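Local coordinates for protein U4/U6 snRNA-associated-splicing factor PRP24 (Saccharomyces cerevisiae, PDB 2GHP) that binds U6 snRNA and serves as a recycling factor of the spliceosome, represented here by its first three RNA recognition motifs, at residues B[83-88]-B[144-149]; B[116-121]-B[167-172]; B[217-222]-B[278-283]; B[266-271]-B[285-290]. All blocks are in the same frame, centred on the assembly; numbering follows the deposited sequence.

Contact 1 of 4, residues B[83-88]-B[144-149]; sequences FARIEF and VALSIR
Leu-146 reaches across from strand 145-149 and lays its branch against strand 82-88, running at about a right angle to the chain of Arg-85. Its CG lies 3.5 Å from Arg-85 CB, while Leu-146 CD1 sits beside the backbone and meets Phe-83 CB at 3.7 Å. With CG anti to the backbone N (chi1 -164°), Leu-146 extends out of its own strand toward Phe-83 and Arg-85. Val-144 meets the Phe-83 ring at a slant, its CG1 3.8 Å from Phe-83 CD2. Arg-85 keeps a straight chain from CG to NE, which carries it past the serine hydroxyl: its CD is 3.5 Å from Ser-147 OG. Beyond that point the guanidinium divides its partners. NH1 makes a nearly straight hydrogen bond, part of a salt bridge, to Glu-87 OE1 (3.2 Å), close to the guanidinium plane, and NE pairs with Asp-165 on strand 161-166, a carboxylate that is also hydrogen-bonded to Thr-119. An alanine in place of Arg-85 is likely to leave Glu-87 and Asp-165 without their shared cation and Ser-147 OG without the packing of CD. A classic beta bulge sets both Leu-146 and Ser-147 opposite Asp-165 of the adjacent strand. Ala-84 and Ile-86 turn to helix 55-62 behind the sheet, whereas Phe-83 and Arg-85 point to the other face. That is the surface that usually takes RNA in this family, with Phe-83 probably at an aromatic position of RNP1; here it packs on the edge strand of the second motif, forming an interface between tandem RRMs.

Contact 2 of 4, residues B[116-121]-B[167-172]; sequences TECTLW and TSKEDA
Cys-118, just before strand 119-123, lies against the start of helix 169-179, joining the first strand and second helix of the beta-alpha-beta-beta-alpha-beta fold of the second RNA recognition motif. Close packing on the backbone comes first. Cys-118 SG sits over the peptide linking Ser-168 to the helix, 3.5 Å from Lys-169 N, and Cys-118 and Leu-120 are hydrogen-bonded through their backbones to Val-166 and Ile-164, respectively, of the neighbouring strand 161-166. The Lys-169 chain runs along the carbonyls that precede the strand, its CG 3.6 Å from both Thr-116 O and Glu-117 O.

The apolar part lies deeper. Leu-120, its CG between the backbone N and the carbonyl carbon (chi1 65°), turns CD2 onto the first turn of the helix, 4.1 Å from Ala-172 CB. Ala-172 also rests on Val-166, so the helix is seated on the rear of the sheet.

Charge acts on the solvent-exposed side. The aliphatic parts of Glu-117 and Lys-169 lie obliquely against each other, and Glu-117 OE1 comes to 4.0 Å from Lys-169 NZ, beyond salt-bridge range; any attraction is probably modest. Farther along the helix start, Glu-170 and Asp-171 form salt bridges to Lys-264 and Lys-290 of a second subunit, respectively.

The helix start is capped: Ser-168 is the N-cap residue, and its OG accepts from Asp-171 N at 3.2 Å with an N-H...O angle of 153°.

Contact 3 of 4, residues B[217-222]-B[278-283]; sequences NLSTEL and LGNREI
Arg-281 reaches over the end of strand 212-218 and donates from NE to Asn-217 O at 2.9 Å, with an N-H...O angle of 158°. The oxygen lies almost in the guanidinium plane, although the donor stands well above the plane of the carbonyl. Lower down the same side chain, Arg-281 CD packs on Ser-219 CB at 3.5 Å; a bend at chi3 (72°) turns NE toward the carbonyl. A leucine in place of Arg-281 would probably leave Asn-217 O without this donor and remove the salt bridge that NH1 makes to Asp-289 of the fourth subunit. Next comes an apolar layer. Leu-218 CD2 meets Ile-283 CG2 at 3.6 Å and Leu-278 CD2 at 3.9 Å, and Leu-222 and Leu-278 run antiparallel alongside each other, Leu-222 CD2 4.1 Å from Leu-278 CG. These residues join the exit of the first strand to the hairpin of strands 276-278 and 281-287 in the third RNA recognition motif. The hairpin closes through a type II' turn from Leu-278 to Arg-281, where Gly-279 takes a positive phi that favours glycine. Farther out, Leu-222 rests on Leu-227 and Leu-278 on Ser-231, both of helix 225-232.

Contact 4 of 4, residues B[266-271]-B[285-290]; sequences SAERAL and VSLADK
The chain leaving helix 264-269 passes beside strand 281-287, with Leu-271 CA 5.7 Å from Val-285 CA. This brings the end of the second helix onto the last strand of the third RNA recognition motif, part of the alpha/beta sandwich in which both helices pack on one face of the sheet. Leu-271 carries much of the contact. With CG anti to its carbonyl carbon (chi1 -65°), the side chain runs out over the strand and ends with CD2 above the backbone, 3.8 Å from Ser-286 CA. The same methyl approaches Val-285 CG1 at 4.1 Å, while Leu-271 CD1 passes Leu-287 CG at 4.3 Å; one leucine thus touches both Val-285 and the outer part of Leu-287. The backbone hydrogen bond from Leu-271 N to Glu-268 O, 2.9 Å, keeps this residue tied to the helix end.

One turn earlier, Glu-268 starts out away from the strand and folds back through a bend at chi2 (-66°). Its OE2 lies 3.9 Å from Leu-287 CD1, so a carboxylate oxygen borders the leucine methyls.

Val-285, Leu-287 and Ala-267 all touch Ile-213 of the adjacent strand 212-218, which continues the apolar layer under the helix. Leu-287 also packs on Tyr-174 of a second subunit, and Arg-269, on another side of the helix, meets Trp-121 and Phe-161 of the second motif in cation-pi contacts. On the Val-285 side, CG1 of that valine lies 4.0 Å from Ala-270 O.

From the N terminus, contact 1 closes first a long loop from strand 82-88 of the first motif to strand 145-149 of the second. Contact 2 opens inside that loop and ends beyond it, so the two cross; they also touch, Thr-167 packing on Phe-83 and Val-144. One thus joins two motifs and the other builds the second. Contacts 3 and 4 come after both of these in the chain and cross each other, both within the third motif, where segments 278-283 and 285-290 share strand 281-287. Contact 3 lies about 41 Å from contact 1 between centres. Contacts 2 and 4 touch through Trp-121 and helix 264-269, which joins the second motif to the third.

Contact 1 of 4, residues B[83-88]-B[144-149]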
# COMPACT_ATOMS: atom_id res chain seq x y z
N PHE B 83 19.34 -4.74 -31.45
CA PHE B 83 20.27 -4.07 -30.59
C PHE B 83 21.28 -5.12 -30.13
O PHE B 83 21.03 -6.33 -30.22
CB PHE B 83 19.56 -3.58 -29.34
CG PHE B 83 18.65 -2.41 -29.55
CD1 PHE B 83 19.13 -1.11 -29.51
CD2 PHE B 83 17.29 -2.60 -29.69
CE1 PHE B 83 18.27 -0.01 -29.64
CE2 PHE B 83 16.43 -1.51 -29.81
CZ PHE B 83 16.93 -0.21 -29.79
N ALA B 84 22.42 -4.66 -29.62
CA ALA B 84 23.32 -5.56 -28.90
C ALA B 84 23.96 -4.86 -27.71
O ALA B 84 24.16 -3.63 -27.74
CB ALA B 84 24.40 -6.17 -29.83
N ARG B 85 24.24 -5.65 -26.68
CA ARG B 85 24.98 -5.22 -25.52
C ARG B 85 26.31 -5.95 -25.56
O ARG B 85 26.34 -7.18 -25.57
CB ARG B 85 24.23 -5.60 -24.26
CG ARG B 85 24.84 -5.09 -22.98
CD ARG B 85 24.28 -5.84 -21.81
NE ARG B 85 24.74 -5.28 -20.54
CZ ARG B 85 25.77 -5.73 -19.83
NH1 ARG B 85 26.48 -6.76 -20.24
NH2 ARG B 85 26.08 -5.12 -18.72
N ILE B 86 27.41 -5.19 -25.60
CA ILE B 86 28.76 -5.75 -25.56
C ILE B 86 29.53 -5.24 -24.34
O ILE B 86 29.68 -4.02 -24.14
CB ILE B 86 29.54 -5.43 -26.85
CG1 ILE B 86 28.80 -5.98 -28.06
CG2 ILE B 86 30.94 -6.04 -26.80
CD1 ILE B 86 28.98 -5.17 -29.30
N GLU B 87 30.00 -6.18 -23.53
CA GLU B 87 30.76 -5.84 -22.32
C GLU B 87 32.22 -6.19 -22.50
O GLU B 87 32.59 -7.36 -22.64
CB GLU B 87 30.20 -6.56 -21.09
CG GLU B 87 30.75 -5.99 -19.78
CD GLU B 87 30.22 -6.67 -18.53
OE1 GLU B 87 29.15 -7.33 -18.56
OE2 GLU B 87 30.87 -6.54 -17.49
N PHE B 88 33.05 -5.15 -22.49
CA PHE B 88 34.49 -5.34 -22.68
C PHE B 88 35.19 -5.53 -21.35
O PHE B 88 34.70 -5.07 -20.31
CB PHE B 88 35.12 -4.18 -23.45
CG PHE B 88 34.62 -4.04 -24.84
CD1 PHE B 88 33.48 -3.29 -25.11
CD2 PHE B 88 35.25 -4.69 -25.89
CE1 PHE B 88 33.01 -3.17 -26.40
CE2 PHE B 88 34.78 -4.57 -27.18
CZ PHE B 88 33.67 -3.82 -27.44
N VAL B 144 12.22 -3.02 -24.97
CA VAL B 144 13.18 -3.99 -25.45
C VAL B 144 14.05 -4.36 -24.26
O VAL B 144 14.53 -3.49 -23.54
CB VAL B 144 14.06 -3.38 -26.58
CG1 VAL B 144 15.27 -4.24 -26.88
CG2 VAL B 144 13.27 -3.09 -27.86
N ALA B 145 14.23 -5.65 -24.02
CA ALA B 145 15.16 -6.10 -22.98
C ALA B 145 16.48 -6.48 -23.64
O ALA B 145 16.56 -7.38 -24.49
CB ALA B 145 14.58 -7.27 -22.18
N LEU B 146 17.53 -5.76 -23.27
CA LEU B 146 18.82 -5.88 -23.94
C LEU B 146 19.46 -7.19 -23.51
O LEU B 146 20.03 -7.93 -24.32
CB LEU B 146 19.68 -4.67 -23.61
CG LEU B 146 20.94 -4.31 -24.40
CD1 LEU B 146 20.73 -4.38 -25.92
CD2 LEU B 146 21.42 -2.92 -23.96
N SER B 147 19.31 -7.49 -22.22
CA SER B 147 19.73 -8.75 -21.65
C SER B 147 18.92 -9.02 -20.39
O SER B 147 18.38 -8.10 -19.75
CB SER B 147 21.21 -8.74 -21.33
OG SER B 147 21.55 -7.61 -20.54
N ILE B 148 18.82 -10.31 -20.08
CA ILE B 148 18.11 -10.81 -18.92
C ILE B 148 19.02 -11.88 -18.38
O ILE B 148 19.20 -12.92 -19.03
CB ILE B 148 16.73 -11.44 -19.31
CG1 ILE B 148 15.84 -10.43 -20.00
CG2 ILE B 148 15.99 -12.00 -18.10
CD1 ILE B 148 14.66 -11.06 -20.66
N ARG B 149 19.61 -11.67 -17.21
CA ARG B 149 20.31 -12.80 -16.58
C ARG B 149 19.57 -13.32 -15.34
O ARG B 149 19.10 -12.56 -14.49
CB ARG B 149 21.82 -12.58 -16.42
CG ARG B 149 22.27 -11.91 -15.16
CD ARG B 149 23.81 -11.90 -15.08
NE ARG B 149 24.30 -11.67 -13.71
CZ ARG B 149 24.32 -10.48 -13.09
NH1 ARG B 149 23.89 -9.38 -13.69
NH2 ARG B 149 24.78 -10.40 -11.85

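Contact 2 of 4, residues B[116-121]-B[167-172]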
# COMPACT_ATOMS: atom_id res chain seq x y z
N THR B 116 24.94 3.05 -19.74
CA THR B 116 25.18 3.47 -18.37
C THR B 116 23.83 3.70 -17.73
O THR B 116 22.92 4.17 -18.39
CB THR B 116 26.17 4.72 -18.30
OG1 THR B 116 25.63 5.74 -17.47
CG2 THR B 116 26.40 5.36 -19.65
N GLU B 117 23.68 3.32 -16.47
CA GLU B 117 22.41 3.44 -15.73
C GLU B 117 21.17 2.85 -16.42
O GLU B 117 20.07 3.38 -16.24
CB GLU B 117 22.13 4.90 -15.35
CG GLU B 117 23.21 5.59 -14.54
CD GLU B 117 22.91 7.06 -14.33
OE1 GLU B 117 23.12 7.86 -15.27
OE2 GLU B 117 22.45 7.42 -13.22
N CYS B 118 21.34 1.76 -17.16
CA CYS B 118 20.20 1.07 -17.76
C CYS B 118 19.93 -0.31 -17.17
O CYS B 118 19.41 -1.19 -17.88
CB CYS B 118 20.44 0.89 -19.24
SG CYS B 118 20.60 2.42 -20.12
N THR B 119 20.28 -0.49 -15.89
CA THR B 119 20.19 -1.80 -15.25
C THR B 119 19.11 -1.81 -14.17
O THR B 119 19.13 -1.00 -13.24
CB THR B 119 21.54 -2.19 -14.59
OG1 THR B 119 22.60 -2.12 -15.55
CG2 THR B 119 21.49 -3.60 -14.07
N LEU B 120 18.18 -2.75 -14.27
CA LEU B 120 17.26 -2.97 -13.17
C LEU B 120 17.23 -4.43 -12.73
O LEU B 120 17.61 -5.32 -13.49
CB LEU B 120 15.89 -2.48 -13.56
CG LEU B 120 15.26 -3.26 -14.70
CD1 LEU B 120 14.03 -3.87 -14.14
CD2 LEU B 120 14.90 -2.30 -15.79
N TRP B 121 16.79 -4.66 -11.50
CA TRP B 121 16.58 -6.03 -11.03
C TRP B 121 15.11 -6.24 -10.82
O TRP B 121 14.36 -5.29 -10.67
CB TRP B 121 17.42 -6.38 -9.78
CG TRP B 121 17.23 -5.47 -8.59
CD1 TRP B 121 18.04 -4.44 -8.21
CD2 TRP B 121 16.17 -5.52 -7.63
NE1 TRP B 121 17.55 -3.84 -7.08
CE2 TRP B 121 16.40 -4.49 -6.70
CE3 TRP B 121 15.04 -6.33 -7.47
CZ2 TRP B 121 15.55 -4.24 -5.62
CZ3 TRP B 121 14.19 -6.09 -6.39
CH2 TRP B 121 14.44 -5.05 -5.49
N THR B 167 17.54 -0.37 -23.01
CA THR B 167 18.30 0.39 -24.02
C THR B 167 18.49 1.87 -23.70
O THR B 167 19.25 2.57 -24.38
CB THR B 167 17.71 0.24 -25.45
OG1 THR B 167 16.40 0.81 -25.49
CG2 THR B 167 17.63 -1.23 -25.86
N SER B 168 17.80 2.37 -22.68
CA SER B 168 17.86 3.79 -22.33
C SER B 168 17.52 3.92 -20.88
O SER B 168 16.71 3.15 -20.36
CB SER B 168 16.86 4.60 -23.15
OG SER B 168 15.53 4.24 -22.82
N LYS B 169 18.16 4.89 -20.23
CA LYS B 169 17.89 5.26 -18.85
C LYS B 169 16.39 5.40 -18.58
O LYS B 169 15.90 4.85 -17.58
CB LYS B 169 18.60 6.57 -18.53
CG LYS B 169 20.06 6.38 -18.28
CD LYS B 169 20.78 7.70 -18.09
CE LYS B 169 21.69 7.96 -19.26
NZ LYS B 169 22.42 9.20 -19.01
N GLU B 170 15.68 6.10 -19.47
CA GLU B 170 14.25 6.31 -19.31
C GLU B 170 13.51 5.00 -19.27
O GLU B 170 12.61 4.82 -18.45
CB GLU B 170 13.66 7.22 -20.37
CG GLU B 170 12.17 7.46 -20.23
CD GLU B 170 11.68 7.73 -18.77
OE1 GLU B 170 12.29 8.53 -18.02
OE2 GLU B 170 10.65 7.16 -18.38
N ASP B 171 13.90 4.06 -20.13
CA ASP B 171 13.27 2.74 -20.12
C ASP B 171 13.36 2.04 -18.79
O ASP B 171 12.38 1.43 -18.35
CB ASP B 171 13.81 1.84 -21.22
CG ASP B 171 13.00 1.96 -22.47
OD1 ASP B 171 12.02 2.73 -22.43
OD2 ASP B 171 13.34 1.30 -23.47
N ALA B 172 14.52 2.13 -18.13
CA ALA B 172 14.66 1.48 -16.83
C ALA B 172 13.69 2.10 -15.81
O ALA B 172 12.97 1.39 -15.08
CB ALA B 172 16.10 1.53 -16.34

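Contact 3 of 4, residues B[217-222]-B[278-283]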
# COMPACT_ATOMS: atom_id res chain seq x y z
N ASN B 217 10.80 -6.67 15.65
CA ASN B 217 9.72 -7.59 16.04
C ASN B 217 10.17 -9.08 16.17
O ASN B 217 9.37 -10.01 16.04
CB ASN B 217 8.48 -7.40 15.11
CG ASN B 217 7.18 -7.98 15.70
OD1 ASN B 217 6.90 -9.17 15.58
ND2 ASN B 217 6.36 -7.12 16.31
N LEU B 218 11.45 -9.29 16.44
CA LEU B 218 11.97 -10.64 16.62
C LEU B 218 11.72 -11.12 18.03
O LEU B 218 11.80 -10.34 18.97
CB LEU B 218 13.47 -10.69 16.33
CG LEU B 218 13.87 -10.46 14.88
CD1 LEU B 218 15.37 -10.33 14.87
CD2 LEU B 218 13.38 -11.58 13.92
N SER B 219 11.41 -12.41 18.14
CA SER B 219 11.32 -13.08 19.44
C SER B 219 12.72 -13.52 19.90
O SER B 219 13.69 -13.46 19.14
CB SER B 219 10.36 -14.27 19.36
OG SER B 219 10.74 -15.18 18.34
N THR B 220 12.83 -13.98 21.13
CA THR B 220 14.08 -14.55 21.62
C THR B 220 14.54 -15.76 20.80
O THR B 220 15.75 -15.96 20.60
CB THR B 220 13.88 -14.97 23.05
OG1 THR B 220 13.41 -13.83 23.78
CG2 THR B 220 15.17 -15.48 23.65
N GLU B 221 13.59 -16.55 20.32
CA GLU B 221 13.89 -17.79 19.63
C GLU B 221 14.29 -17.50 18.21
O GLU B 221 15.00 -18.29 17.58
CB GLU B 221 12.69 -18.74 19.64
CG GLU B 221 12.31 -19.26 21.03
CD GLU B 221 11.44 -18.29 21.85
OE1 GLU B 221 11.18 -17.15 21.39
OE2 GLU B 221 11.02 -18.68 22.96
N LEU B 222 13.85 -16.37 17.69
CA LEU B 222 14.20 -15.97 16.33
C LEU B 222 15.52 -15.21 16.28
O LEU B 222 16.05 -14.96 15.21
CB LEU B 222 13.06 -15.17 15.68
CG LEU B 222 11.85 -16.03 15.28
CD1 LEU B 222 10.67 -15.16 14.86
CD2 LEU B 222 12.19 -17.02 14.18
N LEU B 278 8.29 -14.86 9.58
CA LEU B 278 9.51 -15.62 9.88
C LEU B 278 9.24 -16.48 11.12
O LEU B 278 8.89 -15.94 12.18
CB LEU B 278 10.69 -14.69 10.11
CG LEU B 278 12.04 -15.30 10.47
CD1 LEU B 278 12.67 -15.81 9.21
CD2 LEU B 278 12.94 -14.25 11.15
N GLY B 279 9.41 -17.79 10.98
CA GLY B 279 8.96 -18.74 11.99
C GLY B 279 7.50 -18.49 12.33
O GLY B 279 6.59 -18.79 11.55
N ASN B 280 7.28 -17.91 13.51
CA ASN B 280 5.94 -17.60 13.98
C ASN B 280 5.67 -16.11 14.26
O ASN B 280 4.73 -15.77 14.95
CB ASN B 280 5.60 -18.47 15.19
CG ASN B 280 6.58 -18.30 16.36
OD1 ASN B 280 7.34 -17.33 16.44
ND2 ASN B 280 6.55 -19.26 17.28
N ARG B 281 6.48 -15.23 13.71
CA ARG B 281 6.27 -13.80 13.87
C ARG B 281 6.32 -13.07 12.55
O ARG B 281 6.89 -13.56 11.57
CB ARG B 281 7.25 -13.20 14.88
CG ARG B 281 6.97 -13.67 16.29
CD ARG B 281 7.81 -12.99 17.34
NE ARG B 281 7.39 -11.61 17.53
CZ ARG B 281 6.27 -11.26 18.14
NH1 ARG B 281 5.46 -12.19 18.64
NH2 ARG B 281 5.96 -9.98 18.26
N GLU B 282 5.67 -11.91 12.50
CA GLU B 282 5.75 -11.02 11.35
C GLU B 282 6.88 -10.06 11.65
O GLU B 282 6.78 -9.24 12.57
CB GLU B 282 4.46 -10.24 11.18
CG GLU B 282 4.60 -9.14 10.14
CD GLU B 282 3.34 -8.36 9.91
OE1 GLU B 282 2.29 -8.77 10.43
OE2 GLU B 282 3.39 -7.33 9.21
N ILE B 283 7.96 -10.14 10.91
CA ILE B 283 9.08 -9.28 11.26
C ILE B 283 8.92 -7.94 10.53
O ILE B 283 8.09 -7.82 9.62
CB ILE B 283 10.42 -9.96 10.97
CG1 ILE B 283 10.54 -10.23 9.46
CG2 ILE B 283 10.50 -11.27 11.75
CD1 ILE B 283 11.83 -10.88 9.04

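Contact 4 of 4, residues B[266-271]-B[285-290]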
# COMPACT_ATOMS: atom_id res chain seq x y z
N SER B 266 21.34 -5.78 -2.89
CA SER B 266 21.00 -6.94 -2.06
C SER B 266 20.20 -6.49 -0.86
O SER B 266 19.14 -7.08 -0.52
CB SER B 266 22.24 -7.67 -1.59
OG SER B 266 22.94 -8.24 -2.68
N ALA B 267 20.66 -5.42 -0.23
CA ALA B 267 19.96 -4.92 0.94
C ALA B 267 18.58 -4.43 0.56
O ALA B 267 17.64 -4.60 1.33
CB ALA B 267 20.78 -3.83 1.67
N GLU B 268 18.45 -3.83 -0.62
CA GLU B 268 17.14 -3.46 -1.17
C GLU B 268 16.19 -4.66 -1.31
O GLU B 268 15.10 -4.60 -0.80
CB GLU B 268 17.28 -2.76 -2.51
CG GLU B 268 17.60 -1.32 -2.44
CD GLU B 268 16.49 -0.51 -1.84
OE1 GLU B 268 15.34 -0.59 -2.33
OE2 GLU B 268 16.81 0.21 -0.86
N ARG B 269 16.61 -5.73 -1.99
CA ARG B 269 15.75 -6.91 -2.20
C ARG B 269 15.32 -7.51 -0.85
O ARG B 269 14.23 -8.10 -0.71
CB ARG B 269 16.47 -7.99 -3.03
CG ARG B 269 16.62 -7.71 -4.52
CD ARG B 269 17.33 -8.84 -5.23
NE ARG B 269 18.73 -8.91 -4.81
CZ ARG B 269 19.76 -8.37 -5.46
NH1 ARG B 269 19.57 -7.73 -6.60
NH2 ARG B 269 20.98 -8.50 -4.97
N ALA B 270 16.17 -7.30 0.16
CA ALA B 270 15.99 -7.94 1.44
C ALA B 270 14.83 -7.27 2.11
O ALA B 270 14.23 -7.82 3.05
CB ALA B 270 17.24 -7.82 2.27
N LEU B 271 14.51 -6.07 1.64
CA LEU B 271 13.36 -5.35 2.20
C LEU B 271 12.04 -6.08 1.91
O LEU B 271 11.02 -5.78 2.55
CB LEU B 271 13.29 -3.88 1.74
CG LEU B 271 14.40 -2.94 2.16
CD1 LEU B 271 14.32 -1.62 1.37
CD2 LEU B 271 14.27 -2.70 3.63
N VAL B 285 11.27 -5.01 8.45
CA VAL B 285 12.60 -4.76 7.86
C VAL B 285 12.65 -3.40 7.20
O VAL B 285 11.83 -3.07 6.34
CB VAL B 285 12.97 -5.85 6.84
CG1 VAL B 285 14.43 -5.69 6.38
CG2 VAL B 285 12.75 -7.24 7.43
N SER B 286 13.59 -2.59 7.65
CA SER B 286 13.80 -1.26 7.10
C SER B 286 15.30 -1.08 6.91
O SER B 286 16.09 -1.87 7.45
CB SER B 286 13.20 -0.19 8.04
OG SER B 286 13.85 -0.13 9.31
N LEU B 287 15.68 -0.08 6.12
CA LEU B 287 17.09 0.30 5.95
C LEU B 287 17.58 1.00 7.19
O LEU B 287 16.95 1.94 7.67
CB LEU B 287 17.25 1.28 4.77
CG LEU B 287 17.28 0.84 3.30
CD1 LEU B 287 17.68 2.07 2.45
CD2 LEU B 287 18.24 -0.36 3.04
N ALA B 288 18.72 0.55 7.70
CA ALA B 288 19.32 1.19 8.90
C ALA B 288 19.56 2.69 8.76
O ALA B 288 20.02 3.18 7.72
CB ALA B 288 20.59 0.49 9.29
N ASP B 289 19.22 3.42 9.81
CA ASP B 289 19.51 4.84 9.86
C ASP B 289 21.00 5.01 9.67
O ASP B 289 21.80 4.30 10.31
CB ASP B 289 19.01 5.45 11.16
CG ASP B 289 17.49 5.45 11.25
OD1 ASP B 289 16.85 6.18 10.46
OD2 ASP B 289 16.93 4.72 12.10
N LYS B 290 21.40 5.90 8.76
CA LYS B 290 22.83 6.06 8.49
C LYS B 290 23.49 6.72 9.68
O LYS B 290 22.86 7.49 10.40
CB LYS B 290 23.11 6.81 7.18
CG LYS B 290 22.50 8.18 7.05
CD LYS B 290 22.98 8.90 5.80
CE LYS B 290 24.38 9.41 5.96
NZ LYS B 290 24.68 10.37 4.89